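Local coordinates for protein tRNA-splicing ligase RtcB (Thermus thermophilus, PDB 2EPG) that probably catalyses the GTP- and manganese-dependent joining of RNA ends, sealing 3'-phosphate or 2',3'-cyclic phosphate termini to 5'-hydroxyl ends, at residues Phe105-Gly110 with His339-Phe344; Arg250-Gln255 with Ala298-Phe303. All blocks are in the same frame, centred on the assembly; numbering follows the deposited sequence.

Contact 1 (Phe105-Gly110 with His339-Phe344); sequences FDINCG and HNNAKF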
# COMPACT_ATOMS: atom_id res chain seq x y z
N PHE A 105 -0.37 9.58 -7.04
CA PHE A 105 -1.63 9.65 -7.75
C PHE A 105 -2.60 8.51 -7.46
O PHE A 105 -3.79 8.76 -7.27
CB PHE A 105 -1.39 9.85 -9.25
CG PHE A 105 -1.15 11.30 -9.61
CD1 PHE A 105 0.06 11.92 -9.27
CD2 PHE A 105 -2.18 12.08 -10.13
CE1 PHE A 105 0.22 13.31 -9.44
CE2 PHE A 105 -2.03 13.47 -10.30
CZ PHE A 105 -0.83 14.08 -9.95
N ASP A 106 -2.12 7.28 -7.39
CA ASP A 106 -3.05 6.20 -7.10
C ASP A 106 -3.24 6.05 -5.59
O ASP A 106 -2.59 5.24 -4.94
CB ASP A 106 -2.59 4.89 -7.72
CG ASP A 106 -3.68 3.82 -7.67
OD1 ASP A 106 -3.51 2.75 -8.29
OD2 ASP A 106 -4.72 4.05 -7.01
N ILE A 107 -4.14 6.86 -5.05
CA ILE A 107 -4.46 6.87 -3.63
C ILE A 107 -4.92 5.51 -3.17
O ILE A 107 -5.85 4.91 -3.73
CB ILE A 107 -5.51 7.93 -3.30
CG1 ILE A 107 -4.95 9.31 -3.67
CG2 ILE A 107 -5.89 7.88 -1.80
CD1 ILE A 107 -5.95 10.46 -3.58
N ASN A 108 -4.26 5.03 -2.13
CA ASN A 108 -4.51 3.73 -1.53
C ASN A 108 -4.36 2.59 -2.50
O ASN A 108 -5.10 1.61 -2.43
CB ASN A 108 -5.87 3.63 -0.84
CG ASN A 108 -6.00 2.34 0.01
OD1 ASN A 108 -5.03 1.58 0.17
ND2 ASN A 108 -7.19 2.11 0.57
N CYS A 109 -3.44 2.73 -3.45
CA CYS A 109 -3.12 1.62 -4.33
C CYS A 109 -2.59 0.74 -3.20
O CYS A 109 -1.82 1.23 -2.34
CB CYS A 109 -1.96 1.98 -5.28
SG CYS A 109 -1.20 0.55 -6.12
N GLY A 110 -3.00 -0.51 -3.15
CA GLY A 110 -2.54 -1.34 -2.05
C GLY A 110 -2.58 -2.81 -2.34
O GLY A 110 -2.73 -3.23 -3.49
N HIS A 339 -0.28 1.15 0.14
CA HIS A 339 1.11 1.40 -0.22
C HIS A 339 1.28 2.90 -0.51
O HIS A 339 2.39 3.40 -0.58
CB HIS A 339 1.53 0.56 -1.43
CG HIS A 339 1.87 -0.86 -1.10
ND1 HIS A 339 2.85 -1.58 -1.76
CD2 HIS A 339 1.40 -1.69 -0.12
CE1 HIS A 339 2.97 -2.77 -1.20
NE2 HIS A 339 2.11 -2.86 -0.21
N ASN A 340 0.15 3.61 -0.69
CA ASN A 340 0.16 5.06 -0.92
C ASN A 340 -0.96 5.63 -0.06
O ASN A 340 -2.13 5.30 -0.27
CB ASN A 340 -0.15 5.45 -2.38
CG ASN A 340 0.94 5.04 -3.36
OD1 ASN A 340 2.12 5.21 -3.09
ND2 ASN A 340 0.53 4.52 -4.50
N ASN A 341 -0.63 6.48 0.91
CA ASN A 341 -1.66 7.06 1.75
C ASN A 341 -1.10 8.02 2.79
O ASN A 341 0.06 7.94 3.15
CB ASN A 341 -2.40 5.95 2.47
CG ASN A 341 -3.90 6.17 2.49
OD1 ASN A 341 -4.65 5.37 3.05
ND2 ASN A 341 -4.34 7.25 1.86
N ALA A 342 -1.93 8.95 3.26
CA ALA A 342 -1.52 9.86 4.33
C ALA A 342 -2.56 9.58 5.40
O ALA A 342 -3.76 9.53 5.12
CB ALA A 342 -1.60 11.31 3.88
N LYS A 343 -2.11 9.37 6.63
CA LYS A 343 -3.01 9.05 7.71
C LYS A 343 -2.62 9.74 8.98
O LYS A 343 -1.42 9.96 9.23
CB LYS A 343 -2.99 7.54 7.96
CG LYS A 343 -3.17 6.72 6.69
CD LYS A 343 -3.45 5.29 7.03
CE LYS A 343 -4.75 5.15 7.80
NZ LYS A 343 -4.78 3.79 8.37
N PHE A 344 -3.61 10.08 9.79
CA PHE A 344 -3.31 10.71 11.07
C PHE A 344 -3.00 9.58 12.04
O PHE A 344 -3.80 8.66 12.20
CB PHE A 344 -4.49 11.54 11.57
CG PHE A 344 -4.63 12.87 10.87
CD1 PHE A 344 -5.50 13.00 9.78
CD2 PHE A 344 -3.89 13.97 11.28
CE1 PHE A 344 -5.61 14.24 9.12
CE2 PHE A 344 -4.00 15.20 10.63
CZ PHE A 344 -4.87 15.33 9.55
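A type II beta turn running from Asp106 to Cys109 docks on His339 and Asn340 of strand 332-347 through two main-chain hydrogen bonds, Asn108 N to Asn340 O (2.8 Å) and His339 N to Cys109 O (2.9 Å), each donor lying in the plane of its acceptor carbonyl. Asn108, at the third position of the turn, takes the positive phi (57°) that this turn demands, and its CA also approaches Asn340 O. The side chain of Asn340 supplies the third bond. With CG beside the backbone N and anti to the carbonyl carbon (chi1 -68°), its amide points ND2 at Asp106 O, which lies close to the amide plane; ND2 donates at 3.2 Å, from 33° above the carbonyl plane. Asp106 O also accepts Cys109 N, the bond that closes the turn, so two N-H groups grip one oxygen. The other end of the amide, OD1, takes the N-H of Gly358, which fixes the rotation of the group, while Cys109 CB packs 3.6 Å from ND2. An alanine at Asn340 would remove both amide bonds and would probably loosen the hold on the turn, since Asp106 O would lose one of its N-H donors. His339 rests its CB 3.5 Å from Cys109 O, and its ring hydrogen-bonds His410 through ND1 and Leu382 O through NE2. The side chain of Ile107 crosses that of Asn341 at about a right angle, touching with CG2. Asp106 OD2 accepts from Ser249 N, and its side chain touches His215. The arrangement belongs to the RtcB active centre: Asp106 and His339 are predicted ligands of the two manganese ions, His339 and Asn340 are predicted to bind GMP, and His410 is the probable guanylylated histidine.

Contact 2 (Arg250-Gln255 with Ala298-Phe303); sequences RGLGHQ and AAAANF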
# COMPACT_ATOMS: atom_id res chain seq x y z
N ARG A 250 -8.28 3.29 -8.60
CA ARG A 250 -8.51 3.39 -10.03
C ARG A 250 -8.52 4.84 -10.55
O ARG A 250 -7.65 5.64 -10.20
CB ARG A 250 -9.81 2.67 -10.34
CG ARG A 250 -9.81 1.25 -9.80
CD ARG A 250 -9.00 0.26 -10.67
NE ARG A 250 -9.78 -0.20 -11.82
CZ ARG A 250 -9.68 0.30 -13.05
NH1 ARG A 250 -10.44 -0.18 -14.03
NH2 ARG A 250 -8.79 1.26 -13.32
N GLY A 251 -9.48 5.20 -11.39
CA GLY A 251 -9.48 6.56 -11.90
C GLY A 251 -9.87 7.64 -10.91
O GLY A 251 -9.49 8.81 -11.05
N LEU A 252 -10.65 7.25 -9.90
CA LEU A 252 -11.13 8.18 -8.90
C LEU A 252 -10.00 8.81 -8.08
O LEU A 252 -9.93 10.04 -7.92
CB LEU A 252 -12.12 7.43 -8.01
CG LEU A 252 -13.12 8.17 -7.13
CD1 LEU A 252 -14.30 7.26 -6.86
CD2 LEU A 252 -12.45 8.60 -5.85
N GLY A 253 -9.08 7.97 -7.59
CA GLY A 253 -7.98 8.49 -6.80
C GLY A 253 -7.02 9.33 -7.61
O GLY A 253 -6.51 10.35 -7.14
N HIS A 254 -6.76 8.90 -8.83
CA HIS A 254 -5.86 9.63 -9.71
C HIS A 254 -6.42 11.04 -9.94
O HIS A 254 -5.70 12.03 -9.83
CB HIS A 254 -5.74 8.88 -11.04
CG HIS A 254 -4.67 9.40 -11.93
ND1 HIS A 254 -3.39 8.89 -11.93
CD2 HIS A 254 -4.68 10.38 -12.87
CE1 HIS A 254 -2.66 9.53 -12.83
NE2 HIS A 254 -3.42 10.44 -13.42
N GLN A 255 -7.71 11.13 -10.24
CA GLN A 255 -8.36 12.41 -10.50
C GLN A 255 -8.31 13.31 -9.27
O GLN A 255 -8.00 14.49 -9.39
CB GLN A 255 -9.82 12.21 -10.94
CG GLN A 255 -10.48 13.46 -11.53
CD GLN A 255 -9.70 14.02 -12.71
OE1 GLN A 255 -9.46 13.31 -13.67
NE2 GLN A 255 -9.30 15.28 -12.62
N ALA A 298 -9.39 10.58 1.62
CA ALA A 298 -9.95 9.52 2.45
C ALA A 298 -11.06 8.80 1.70
O ALA A 298 -11.21 7.58 1.83
CB ALA A 298 -10.49 10.11 3.77
N ALA A 299 -11.86 9.56 0.95
CA ALA A 299 -12.96 8.98 0.18
C ALA A 299 -12.37 8.07 -0.90
O ALA A 299 -12.85 6.97 -1.14
CB ALA A 299 -13.82 10.09 -0.45
N ALA A 300 -11.30 8.54 -1.53
CA ALA A 300 -10.66 7.74 -2.56
C ALA A 300 -10.09 6.46 -1.91
O ALA A 300 -10.21 5.37 -2.46
CB ALA A 300 -9.54 8.54 -3.21
N ALA A 301 -9.48 6.60 -0.74
CA ALA A 301 -8.92 5.43 -0.06
C ALA A 301 -10.01 4.41 0.26
O ALA A 301 -9.81 3.22 0.09
CB ALA A 301 -8.18 5.87 1.22
N ASN A 302 -11.16 4.88 0.74
CA ASN A 302 -12.26 3.99 1.09
C ASN A 302 -12.76 3.27 -0.14
O ASN A 302 -13.21 2.12 -0.06
CB ASN A 302 -13.40 4.78 1.75
CG ASN A 302 -13.02 5.31 3.13
OD1 ASN A 302 -13.69 6.19 3.70
ND2 ASN A 302 -11.94 4.76 3.67
N PHE A 303 -12.69 3.94 -1.28
CA PHE A 303 -13.12 3.36 -2.53
C PHE A 303 -12.15 2.23 -2.88
O PHE A 303 -12.56 1.14 -3.29
CB PHE A 303 -13.13 4.41 -3.65
CG PHE A 303 -13.55 3.86 -4.99
CD1 PHE A 303 -14.85 3.44 -5.21
CD2 PHE A 303 -12.63 3.75 -6.02
CE1 PHE A 303 -15.24 2.92 -6.44
CE2 PHE A 303 -13.00 3.23 -7.26
CZ PHE A 303 -14.31 2.82 -7.47
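Helices 250-255 and 298-303 run nearly antiparallel, their local axes 9.1 Å apart at an angle of 162°. The tight part lies at Gly253, the residue whose CA comes nearest a CA of the other helix: Ala300 CB sits 3.9 Å from Gly253 CA. Beside it Leu252, its CG anti to the backbone N (chi1 -162°), spreads its two methyls over the opposing helix. CD2 meets Ala300, 3.8 Å from its CA, and CD1 stands over the centre of the Phe303 ring in a CH-pi contact, 4.0 Å from the centroid and only 13° off the normal. Phe303 has CG anti to its own backbone N, so the ring lies with one face against Leu252 CD1. The interface slackens at Arg250: CB only grazes the ring edge, 4.5 Å from Phe303 CE2, and the rest of this partly exposed side chain leads away, NE donating to Thr209. The tight part is wholly apolar. Leu160 of helix 153-162 packs on both Leu252 and Phe303, Ala199 of helix 197-203 meets Gln255, and Ala301 faces away from helix 250-255.

How the contacts relate
Both contacts are buried, but contact 1 lies nearer the middle of the chain, with its centre about 6 Å from the chain centre against about 13 Å for contact 2. Their own centres are about 9 Å apart, and they share no element: contact 1 joins a loop to a strand by hydrogen bonds around a predicted metal and nucleotide site, whereas contact 2 joins two helices through apolar side chains. They meet directly. Asn108 ND2 probably hydrogen-bonds Ala301 O (2.9 Å), Ile107 CD1 packs on Gly253 O, and Phe105 touches His254. The helix pair thus backs the loop that carries Asp106.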